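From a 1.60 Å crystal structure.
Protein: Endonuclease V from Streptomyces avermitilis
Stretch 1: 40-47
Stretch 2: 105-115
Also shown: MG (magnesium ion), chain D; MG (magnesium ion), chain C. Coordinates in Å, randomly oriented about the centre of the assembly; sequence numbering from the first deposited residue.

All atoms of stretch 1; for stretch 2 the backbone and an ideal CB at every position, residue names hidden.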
# COMPACT_ATOMS: atom_id res chain seq x y z
N GLY A 40 -10.08 5.72 4.53
CA GLY A 40 -11.31 5.02 4.86
C GLY A 40 -11.06 3.92 5.87
O GLY A 40 -10.14 4.02 6.69
N ARG A 41 -11.87 2.86 5.81
CA ARG A 41 -11.76 1.73 6.72
C ARG A 41 -11.36 0.45 5.99
O ARG A 41 -11.65 0.28 4.81
CB ARG A 41 -13.09 1.48 7.45
CG ARG A 41 -13.35 2.31 8.71
CD ARG A 41 -13.61 3.79 8.44
NE ARG A 41 -13.80 4.53 9.70
CZ ARG A 41 -14.96 4.63 10.35
NH1 ARG A 41 -16.05 4.05 9.87
NH2 ARG A 41 -15.02 5.31 11.48
N VAL A 42 -10.67 -0.44 6.70
CA VAL A 42 -10.27 -1.72 6.13
C VAL A 42 -10.52 -2.72 7.26
O VAL A 42 -10.17 -2.48 8.41
CB VAL A 42 -8.79 -1.70 5.68
CG1 VAL A 42 -7.88 -1.40 6.85
CG2 VAL A 42 -8.42 -3.03 5.01
N THR A 43 -11.15 -3.83 6.91
CA THR A 43 -11.56 -4.81 7.91
C THR A 43 -11.05 -6.22 7.71
O THR A 43 -11.10 -6.76 6.61
CB THR A 43 -13.11 -4.85 7.95
OG1 THR A 43 -13.59 -3.56 8.33
CG2 THR A 43 -13.61 -5.89 8.94
N GLY A 44 -10.57 -6.83 8.78
CA GLY A 44 -10.11 -8.19 8.69
C GLY A 44 -11.19 -9.12 9.21
O GLY A 44 -11.92 -8.78 10.13
N VAL A 45 -11.32 -10.30 8.60
CA VAL A 45 -12.28 -11.29 9.05
C VAL A 45 -11.54 -12.61 9.15
O VAL A 45 -10.67 -12.91 8.33
CB VAL A 45 -13.47 -11.45 8.07
CG1 VAL A 45 -14.41 -10.27 8.18
CG2 VAL A 45 -12.96 -11.59 6.64
N ASP A 46 -11.87 -13.37 10.17
CA ASP A 46 -11.26 -14.68 10.37
C ASP A 46 -12.18 -15.50 11.26
O ASP A 46 -13.05 -14.96 11.93
CB ASP A 46 -9.89 -14.54 11.04
CG ASP A 46 -9.12 -15.82 11.02
OD1 ASP A 46 -8.28 -16.01 11.93
OD2 ASP A 46 -9.32 -16.65 10.10
N VAL A 47 -11.98 -16.81 11.26
CA VAL A 47 -12.80 -17.68 12.09
C VAL A 47 -11.96 -18.70 12.83
O VAL A 47 -10.80 -18.97 12.48
CB VAL A 47 -13.86 -18.43 11.24
CG1 VAL A 47 -14.74 -17.43 10.50
CG2 VAL A 47 -13.17 -19.36 10.26
N UNK A 105 -20.54 -1.64 14.30
CA UNK A 105 -21.24 -0.36 14.40
C UNK A 105 -20.98 0.54 13.19
O UNK A 105 -21.52 1.65 13.11
CB UNK A 105 -20.82 0.36 15.68
N UNK A 106 -20.16 0.07 12.26
CA UNK A 106 -19.84 0.86 11.08
C UNK A 106 -19.60 -0.06 9.88
O UNK A 106 -19.43 -1.28 10.03
CB UNK A 106 -18.61 1.74 11.34
N UNK A 107 -19.60 0.51 8.67
CA UNK A 107 -19.36 -0.30 7.47
C UNK A 107 -17.91 -0.78 7.51
O UNK A 107 -17.04 -0.11 8.07
CB UNK A 107 -19.64 0.49 6.19
N UNK A 108 -17.62 -1.94 6.90
CA UNK A 108 -16.25 -2.46 6.92
C UNK A 108 -15.27 -1.84 5.93
O UNK A 108 -14.06 -1.92 6.12
CB UNK A 108 -16.30 -3.97 6.66
N UNK A 109 -15.80 -1.19 4.90
CA UNK A 109 -14.94 -0.61 3.88
C UNK A 109 -14.49 -1.75 2.98
O UNK A 109 -15.30 -2.33 2.27
CB UNK A 109 -13.75 0.13 4.49
N UNK A 110 -13.20 -2.06 3.01
CA UNK A 110 -12.65 -3.16 2.22
C UNK A 110 -12.43 -4.33 3.17
O UNK A 110 -11.79 -4.17 4.21
CB UNK A 110 -11.35 -2.76 1.52
N UNK A 111 -12.96 -5.51 2.83
CA UNK A 111 -12.80 -6.68 3.69
C UNK A 111 -11.63 -7.54 3.23
O UNK A 111 -11.54 -7.90 2.06
CB UNK A 111 -14.09 -7.51 3.71
N UNK A 112 -10.74 -7.85 4.17
CA UNK A 112 -9.57 -8.67 3.88
C UNK A 112 -9.75 -10.01 4.59
O UNK A 112 -9.75 -10.06 5.82
CB UNK A 112 -8.28 -7.98 4.32
N UNK A 113 -9.92 -11.08 3.82
CA UNK A 113 -10.11 -12.41 4.39
C UNK A 113 -8.79 -13.16 4.49
O UNK A 113 -7.91 -13.01 3.65
CB UNK A 113 -11.11 -13.21 3.55
N UNK A 114 -8.66 -13.96 5.55
CA UNK A 114 -7.47 -14.78 5.73
C UNK A 114 -7.82 -16.03 4.93
O UNK A 114 -8.34 -17.01 5.47
CB UNK A 114 -7.14 -15.07 7.20
N UNK A 115 -7.54 -15.99 3.64
CA UNK A 115 -7.88 -17.09 2.77
C UNK A 115 -7.80 -16.69 1.32
O UNK A 115 -6.95 -15.89 0.94
CB UNK A 115 -9.28 -17.61 3.10
MG MG D . -7.71 -18.53 10.09
MG MG C . -6.98 -17.76 12.25

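Position 105 lies beyond the reach of stretch 1, which imposes nothing on it; the deposited residue is Pro 105. Position 106 points toward stretch 1, its ideal CB 3.8 Å from Arg 41 NH1. A cationic group would meet like charge, while a small, polar or acidic side chain would suit. It is Cys 106, which makes no hydrogen bond to the guanidinium.

Position 107 points sideways, its CB clear of stretch 1, so many residues would do. Pro 107 contributes through its backbone: one water accepts from Arg 41 NH1 (2.7 Å) and donates to Pro 107 O (2.8 Å).

At 108 the CB also points sideways, but the ideal atom sits a tight 3.2 Å from Thr 43 OG1. Phi near -79° admits proline among many others. Pro 108 is deposited; its CB packs 3.3 Å from Thr 43 OG1, which donates to Pro 108 O at 2.8 Å.

Position 109 is the strictest. Phi is +79°, and an ideal CB would clash with Arg 41 O at 2.1 Å. Glycine is the natural answer, and Gly 109 CA makes a CA-H...O contact with Arg 41 O at 3.5 Å.

From 110 the strand runs parallel to stretch 1, side chains alternating between faces. Position 110 shares a face with Val 42, whose CG2 is 4.6 Å from the ideal CB; an aliphatic residue fits. Leu 110 sets CD1 4.0 Å from Val 42 CG2. Leu 110 N donates a weak hydrogen bond to Arg 41 O (3.3 Å), and Leu 110 O accepts from Thr 43 N (2.8 Å).

Position 111 turns to the face of Thr 43 and Val 45, whose methyls favour an apolar side chain. Ile 111 places CG2 3.6 Å from Val 45 CG2.

Position 112 lies beside Gly 44, which offers no side chain. Several apolar residues would serve. Val 112 packs CG2 3.8 Å from Val 42 CG2; Val 112 N donates to Thr 43 O (2.7 Å) and Val 112 O accepts from Val 45 N (3.2 Å).

At 113, Val 45 CG2 is 4.0 Å from the ideal CB, suiting a small apolar group; Cys 113 SG comes within 3.4 Å of Val 45 CG2.

Position 114 points toward Asp 46 and the magnesium ions, inviting a polar or acidic residue. Asp 114 OD1 accepts from a water 3.1 Å away that binds the chain D ion, which Asp 46 OD2 ligates at 2.5 Å.

Position 115, free of stretch 1, has phi 165°, compatible with glycine: Gly 115.

Stretch 2 (105-115) PCPPGLIVCDG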
# COMPACT_ATOMS: atom_id res chain seq x y z
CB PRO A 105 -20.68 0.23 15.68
CG PRO A 105 -19.26 -0.21 15.63
CD PRO A 105 -19.37 -1.67 15.19
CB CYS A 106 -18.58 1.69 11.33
SG CYS A 106 -17.10 0.67 11.65
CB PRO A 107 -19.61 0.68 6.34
CG PRO A 107 -20.64 1.60 6.91
CD PRO A 107 -20.10 1.84 8.30
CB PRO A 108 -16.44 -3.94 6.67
CG PRO A 108 -17.60 -3.96 5.73
CD PRO A 108 -18.55 -2.92 6.31
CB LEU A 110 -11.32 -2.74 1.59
CG LEU A 110 -10.52 -3.73 0.75
CD1 LEU A 110 -9.76 -4.67 1.64
CD2 LEU A 110 -11.44 -4.48 -0.19
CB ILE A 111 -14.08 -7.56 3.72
CG1 ILE A 111 -15.27 -6.77 4.25
CG2 ILE A 111 -13.83 -8.79 4.59
CD1 ILE A 111 -15.82 -5.77 3.27
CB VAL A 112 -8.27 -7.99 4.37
CG1 VAL A 112 -7.06 -8.84 4.01
CG2 VAL A 112 -8.15 -6.59 3.75
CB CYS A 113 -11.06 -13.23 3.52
SG CYS A 113 -12.70 -12.54 3.34
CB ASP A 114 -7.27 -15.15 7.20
CG ASP A 114 -6.09 -16.07 7.41
OD1 ASP A 114 -6.05 -16.78 8.45
OD2 ASP A 114 -5.19 -16.10 6.56
O HOH W 1 -16.70 2.67 7.65
O HOH W 2 -11.16 -14.75 6.52
O HOH W 3 -10.64 -17.04 7.57
O HOH W 4 -8.40 -18.76 13.77
O HOH W 5 -5.41 -16.61 10.95
O HOH W 6 -8.67 -18.45 7.71
O HOH W 7 -6.37 -19.83 8.44
O HOH W 8 -5.56 -19.58 12.49
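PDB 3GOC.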